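Local structure of protein argonaute (Methanocaldococcus jannaschii, 5G5S) at residues L363-I368 / F407-I412; N172-L177 / N441-I446. The protein is a DNA-guided endonuclease that uses short single-stranded DNA guides to bind and slice complementary target DNA, and may defend the cell against invading genetic elements. All coordinates share one frame; numbering follows the deposited sequence.

Contact 1 of 2, residues L363-I368 / F407-I412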
loop_
_atom_site.group_PDB
_atom_site.type_symbol
_atom_site.label_atom_id
_atom_site.label_comp_id
_atom_site.label_asym_id
_atom_site.label_seq_id
_atom_site.Cartn_x
_atom_site.Cartn_y
_atom_site.Cartn_z
ATOM N N LEU A 363 21.601 -17.133 -12.148
ATOM C CA LEU A 363 22.100 -17.215 -10.779
ATOM C C LEU A 363 21.391 -18.299 -9.966
ATOM O O LEU A 363 20.210 -18.169 -9.647
ATOM C CB LEU A 363 22.032 -15.823 -10.105
ATOM C CG LEU A 363 22.848 -14.718 -10.807
ATOM C CD1 LEU A 363 22.368 -13.360 -10.432
ATOM C CD2 LEU A 363 24.338 -14.846 -10.522
ATOM N N ILE A 364 22.117 -19.396 -9.675
ATOM C CA ILE A 364 21.618 -20.560 -8.933
ATOM C C ILE A 364 22.190 -20.549 -7.513
ATOM O O ILE A 364 23.406 -20.434 -7.344
ATOM C CB ILE A 364 21.933 -21.913 -9.657
ATOM C CG1 ILE A 364 21.775 -21.837 -11.195
ATOM C CG2 ILE A 364 21.108 -23.068 -9.075
ATOM C CD1 ILE A 364 23.072 -21.729 -11.948
ATOM N N ASP A 365 21.314 -20.685 -6.500
ATOM C CA ASP A 365 21.690 -20.729 -5.083
ATOM C C ASP A 365 22.523 -21.994 -4.841
ATOM O O ASP A 365 22.129 -23.070 -5.299
ATOM C CB ASP A 365 20.426 -20.730 -4.203
ATOM C CG ASP A 365 20.678 -20.469 -2.732
ATOM O OD1 ASP A 365 21.115 -21.401 -2.032
ATOM O OD2 ASP A 365 20.392 -19.348 -2.274
ATOM N N GLU A 366 23.691 -21.854 -4.165
ATOM C CA GLU A 366 24.634 -22.943 -3.846
ATOM C C GLU A 366 23.962 -24.158 -3.202
ATOM O O GLU A 366 24.301 -25.291 -3.542
ATOM C CB GLU A 366 25.756 -22.438 -2.925
ATOM C CG GLU A 366 26.922 -21.794 -3.652
ATOM C CD GLU A 366 28.078 -21.372 -2.763
ATOM O OE1 GLU A 366 28.526 -22.191 -1.927
ATOM O OE2 GLU A 366 28.566 -20.231 -2.933
ATOM N N GLU A 367 23.002 -23.913 -2.288
ATOM C CA GLU A 367 22.251 -24.922 -1.537
ATOM C C GLU A 367 21.388 -25.868 -2.390
ATOM O O GLU A 367 20.995 -26.928 -1.897
ATOM C CB GLU A 367 21.417 -24.267 -0.420
ATOM C CG GLU A 367 22.249 -23.582 0.656
ATOM C CD GLU A 367 21.656 -23.601 2.052
ATOM O OE1 GLU A 367 20.519 -23.106 2.231
ATOM O OE2 GLU A 367 22.342 -24.097 2.977
ATOM N N ILE A 368 21.106 -25.500 -3.657
ATOM C CA ILE A 368 20.300 -26.321 -4.574
ATOM C C ILE A 368 21.090 -26.899 -5.780
ATOM O O ILE A 368 20.481 -27.368 -6.747
ATOM C CB ILE A 368 18.945 -25.650 -4.961
ATOM C CG1 ILE A 368 19.145 -24.242 -5.579
ATOM C CG2 ILE A 368 17.986 -25.619 -3.760
ATOM C CD1 ILE A 368 18.036 -23.751 -6.477
ATOM N N PHE A 407 25.807 -18.778 -6.284
ATOM C CA PHE A 407 25.898 -17.769 -5.229
ATOM C C PHE A 407 25.411 -18.314 -3.877
ATOM O O PHE A 407 24.664 -19.298 -3.829
ATOM C CB PHE A 407 25.116 -16.486 -5.619
ATOM C CG PHE A 407 23.606 -16.572 -5.533
ATOM C CD1 PHE A 407 22.854 -16.995 -6.622
ATOM C CD2 PHE A 407 22.937 -16.218 -4.365
ATOM C CE1 PHE A 407 21.459 -17.076 -6.540
ATOM C CE2 PHE A 407 21.544 -16.319 -4.278
ATOM C CZ PHE A 407 20.814 -16.743 -5.368
ATOM N N SER A 408 25.798 -17.631 -2.789
ATOM C CA SER A 408 25.375 -17.941 -1.422
ATOM C C SER A 408 24.688 -16.698 -0.829
ATOM O O SER A 408 25.131 -15.576 -1.090
ATOM C CB SER A 408 26.578 -18.340 -0.573
ATOM O OG SER A 408 26.217 -18.582 0.777
ATOM N N THR A 409 23.614 -16.895 -0.033
ATOM C CA THR A 409 22.888 -15.783 0.603
ATOM C C THR A 409 23.698 -15.166 1.734
ATOM O O THR A 409 23.467 -14.009 2.100
ATOM C CB THR A 409 21.482 -16.190 1.048
ATOM O OG1 THR A 409 21.553 -17.337 1.899
ATOM C CG2 THR A 409 20.533 -16.405 -0.126
ATOM N N ASP A 410 24.673 -15.938 2.258
ATOM C CA ASP A 410 25.605 -15.529 3.304
ATOM C C ASP A 410 26.635 -14.526 2.763
ATOM O O ASP A 410 27.136 -13.708 3.538
ATOM C CB ASP A 410 26.299 -16.758 3.919
ATOM C CG ASP A 410 25.470 -17.555 4.919
ATOM O OD1 ASP A 410 24.299 -17.175 5.167
ATOM O OD2 ASP A 410 26.002 -18.546 5.472
ATOM N N ASP A 411 26.949 -14.583 1.444
ATOM C CA ASP A 411 27.871 -13.641 0.800
ATOM C C ASP A 411 27.355 -13.068 -0.537
ATOM O O ASP A 411 27.806 -13.470 -1.615
ATOM C CB ASP A 411 29.341 -14.132 0.770
ATOM C CG ASP A 411 29.714 -15.106 -0.340
ATOM O OD1 ASP A 411 29.104 -16.191 -0.407
ATOM O OD2 ASP A 411 30.616 -14.775 -1.143
ATOM N N ILE A 412 26.385 -12.126 -0.449
ATOM C CA ILE A 412 25.810 -11.444 -1.618
ATOM C C ILE A 412 26.899 -10.572 -2.266
ATOM O O ILE A 412 27.069 -10.624 -3.487
ATOM C CB ILE A 412 24.495 -10.653 -1.282
ATOM C CG1 ILE A 412 23.338 -11.579 -0.794
ATOM C CG2 ILE A 412 24.036 -9.756 -2.440
ATOM C CD1 ILE A 412 22.794 -12.681 -1.794
#
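Phe-407 grips the backbone around Asp-365 with two bonds: its N donates to Ile-364 O at 3.1 Å, and its O accepts from Glu-366 N at 2.8 Å in a bond nearly in line with the carbonyl. CG sits between the backbone N and the carbonyl carbon (chi1 75°), on the side of strand 357-365. Asp-365 CA lies over one face of the ring, offset toward the rim and 4.1 Å from the Phe-407 centroid in a CH-pi contact, while Leu-363 O meets the edge at CE1 of Phe-407, 3.5 Å away. A flat apolar ring suits this buried place, with Leu-363 CB against CD1 and Ile-432 also touching it. The two bonds form a parallel bridge, joining the outermost strand 397-407 to 357-365 in the four-stranded parallel sheet of the Rossmann-like Mid domain. Here strand 357-365 ends in an Asx turn, Asp-365 OD1 accepting from Glu-367 N at 3.2 Å. Ser-408 sets CB 3.6 Å from Glu-366 OE2, and its OG accepts weakly from Asp-410 N. Thr-409, in the loop that leads to helix 412-420, brings its methyl CG2 to 3.6 Å from Asp-365 OD2, an oxygen that is itself hydrogen-bonded to Tyr-444 OH.

Contact 2 of 2, residues N172-L177 / N441-I446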
loop_
_atom_site.group_PDB
_atom_site.type_symbol
_atom_site.label_atom_id
_atom_site.label_comp_id
_atom_site.label_asym_id
_atom_site.label_seq_id
_atom_site.Cartn_x
_atom_site.Cartn_y
_atom_site.Cartn_z
ATOM N N ASN A 172 20.065 -10.131 11.594
ATOM C CA ASN A 172 21.338 -10.863 11.666
ATOM C C ASN A 172 22.572 -9.955 11.629
ATOM O O ASN A 172 23.593 -10.310 11.038
ATOM C CB ASN A 172 21.390 -11.976 10.599
ATOM C CG ASN A 172 20.442 -13.128 10.868
ATOM O OD1 ASN A 172 20.472 -13.775 11.936
ATOM N ND2 ASN A 172 19.596 -13.426 9.887
ATOM N N ARG A 173 22.464 -8.778 12.277
ATOM C CA ARG A 173 23.491 -7.745 12.341
ATOM C C ARG A 173 24.099 -7.397 10.958
ATOM O O ARG A 173 25.322 -7.285 10.817
ATOM C CB ARG A 173 24.537 -8.043 13.430
ATOM C CG ARG A 173 23.947 -8.043 14.842
ATOM C CD ARG A 173 25.010 -8.010 15.914
ATOM N NE ARG A 173 24.445 -7.699 17.228
ATOM C CZ ARG A 173 25.167 -7.433 18.314
ATOM N NH1 ARG A 173 26.494 -7.439 18.258
ATOM N NH2 ARG A 173 24.567 -7.154 19.463
ATOM N N ASP A 174 23.210 -7.188 9.949
ATOM C CA ASP A 174 23.541 -6.860 8.558
ATOM C C ASP A 174 22.812 -5.574 8.134
ATOM O O ASP A 174 21.578 -5.550 8.127
ATOM C CB ASP A 174 23.133 -8.033 7.637
ATOM C CG ASP A 174 23.851 -8.114 6.296
ATOM O OD1 ASP A 174 23.881 -7.091 5.568
ATOM O OD2 ASP A 174 24.325 -9.220 5.944
ATOM N N LYS A 175 23.570 -4.517 7.762
ATOM C CA LYS A 175 23.028 -3.216 7.334
ATOM C C LYS A 175 22.121 -3.319 6.101
ATOM O O LYS A 175 21.164 -2.550 5.974
ATOM C CB LYS A 175 24.159 -2.206 7.082
ATOM N N ALA A 176 22.427 -4.274 5.201
ATOM C CA ALA A 176 21.650 -4.531 3.986
ATOM C C ALA A 176 20.258 -5.087 4.330
ATOM O O ALA A 176 19.275 -4.573 3.803
ATOM C CB ALA A 176 22.398 -5.484 3.073
ATOM N N LEU A 177 20.170 -6.085 5.252
ATOM C CA LEU A 177 18.899 -6.679 5.685
ATOM C C LEU A 177 18.010 -5.650 6.348
ATOM O O LEU A 177 16.791 -5.738 6.222
ATOM C CB LEU A 177 19.094 -7.871 6.644
ATOM C CG LEU A 177 19.419 -9.256 6.064
ATOM C CD1 LEU A 177 19.170 -10.326 7.101
ATOM C CD2 LEU A 177 18.580 -9.587 4.821
ATOM N N ASN A 441 14.938 -14.897 2.996
ATOM C CA ASN A 441 14.465 -14.629 1.620
ATOM C C ASN A 441 14.750 -13.174 1.191
ATOM O O ASN A 441 14.840 -12.893 -0.000
ATOM C CB ASN A 441 12.967 -14.930 1.476
ATOM C CG ASN A 441 12.620 -16.367 1.167
ATOM O OD1 ASN A 441 13.384 -17.113 0.532
ATOM N ND2 ASN A 441 11.418 -16.771 1.564
ATOM N N ASP A 442 14.915 -12.263 2.173
ATOM C CA ASP A 442 15.259 -10.860 1.966
ATOM C C ASP A 442 16.644 -10.695 1.330
ATOM O O ASP A 442 16.884 -9.678 0.679
ATOM C CB ASP A 442 15.133 -10.064 3.276
ATOM C CG ASP A 442 13.697 -9.726 3.661
ATOM O OD1 ASP A 442 12.863 -9.512 2.743
ATOM O OD2 ASP A 442 13.414 -9.637 4.875
ATOM N N TYR A 443 17.540 -11.709 1.483
ATOM C CA TYR A 443 18.868 -11.719 0.867
ATOM C C TYR A 443 18.738 -11.794 -0.657
ATOM O O TYR A 443 19.567 -11.227 -1.364
ATOM C CB TYR A 443 19.744 -12.865 1.405
ATOM C CG TYR A 443 20.344 -12.625 2.778
ATOM C CD1 TYR A 443 21.254 -11.594 2.995
ATOM C CD2 TYR A 443 20.068 -13.483 3.840
ATOM C CE1 TYR A 443 21.826 -11.383 4.249
ATOM C CE2 TYR A 443 20.645 -13.293 5.096
ATOM C CZ TYR A 443 21.529 -12.244 5.296
ATOM O OH TYR A 443 22.100 -12.053 6.535
ATOM N N TYR A 444 17.668 -12.445 -1.162
ATOM C CA TYR A 444 17.364 -12.517 -2.595
ATOM C C TYR A 444 16.963 -11.141 -3.117
ATOM O O TYR A 444 17.316 -10.788 -4.243
ATOM C CB TYR A 444 16.265 -13.553 -2.892
ATOM C CG TYR A 444 16.677 -14.995 -2.655
ATOM C CD1 TYR A 444 17.804 -15.532 -3.274
ATOM C CD2 TYR A 444 15.890 -15.846 -1.884
ATOM C CE1 TYR A 444 18.177 -16.864 -3.071
ATOM C CE2 TYR A 444 16.234 -17.185 -1.700
ATOM C CZ TYR A 444 17.387 -17.684 -2.283
ATOM O OH TYR A 444 17.736 -18.995 -2.101
ATOM N N GLU A 445 16.258 -10.351 -2.280
ATOM C CA GLU A 445 15.847 -8.974 -2.586
ATOM C C GLU A 445 17.087 -8.057 -2.545
ATOM O O GLU A 445 17.179 -7.112 -3.334
ATOM C CB GLU A 445 14.766 -8.487 -1.597
ATOM C CG GLU A 445 13.415 -9.185 -1.717
ATOM C CD GLU A 445 12.704 -9.025 -3.047
ATOM O OE1 GLU A 445 12.673 -7.894 -3.587
ATOM O OE2 GLU A 445 12.186 -10.045 -3.557
ATOM N N ILE A 446 18.049 -8.361 -1.632
ATOM C CA ILE A 446 19.335 -7.652 -1.522
ATOM C C ILE A 446 20.107 -7.865 -2.820
ATOM O O ILE A 446 20.652 -6.905 -3.362
ATOM C CB ILE A 446 20.145 -8.064 -0.244
ATOM C CG1 ILE A 446 19.493 -7.522 1.045
ATOM C CG2 ILE A 446 21.636 -7.681 -0.312
ATOM C CD1 ILE A 446 19.171 -6.014 1.027
#
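Asn-172 reaches Tyr-443 only loosely, its CB standing 4.1 Å from the phenol OH. Its positive phi of 48° makes it the C-prime residue of a Schellman motif closing helix 167-170, a role that asparagine tolerates well. Asp-174 follows as N-cap of the next helix, 175-179: OD1 accepts from Ala-176 N at 3.2 Å through the lone pair turned away from the other oxygen. With OD1 so engaged, OD2 faces Tyr-443 tip to tip, in the plane of the ring at its edge, but at 3.7 Å from OH it makes a polar approach and no hydrogen bond. Ala-176 comes next, its small side chain consistent with the close approach of the two helices at this point; CB packs 3.9 Å from Ile-446 CD1, with CG1 and CG2 also near. Leu-177 makes the broadest contact from this segment, against Tyr-443. Its CG is anti to the carbonyl carbon (chi1 -82°), and from there the two methyls part over the phenol. CD2 sits above the ring centre, 3.8 Å from the Tyr-443 centroid and 13° off the ring normal, a CH-pi contact, while CD1 lies 3.5 Å from CZ, toward the hydroxyl end. CD2 also touches Asp-442 CB at 3.8 Å, using the aliphatic carbon of an acidic residue. Tyrosine suits this partly exposed border, offering a ring face to leucine while its hydroxyl lies near Asp-174 without bonding to it. The contact joins the PAZ region to the Mid domain, which separate when guide DNA binds; no hydrogen bond links these two segments, which would be compatible with such movement. Beside it Asp-442 touches Tyr-181, just beyond helix 175-179, and Tyr-444 and Glu-445 of helix 442-452 rest on Asn-460 of strand 456-462.

Overall arrangement
Contact 1 is largely buried and lies within one domain, whereas contact 2 is partly exposed and spans two. Their chemistry follows: strand-to-strand backbone hydrogen bonds with a ring laid over the chain in contact 1, apolar side-chain packing without a cross-segment hydrogen bond in contact 2. Helix 442-452 connects them, their centres lying about 13 Å apart. Asp-442, Tyr-443 and Ile-446 serve contact 2, Tyr-443 also packs on Thr-409 and Ile-412, and Tyr-444 turns toward contact 1, where its OH is 2.7 Å from Asp-365 OD2 and its CE1 packs against Phe-407 CZ at 3.5 Å. The helix thus lies between the Mid sheet on one side and the PAZ segment on another.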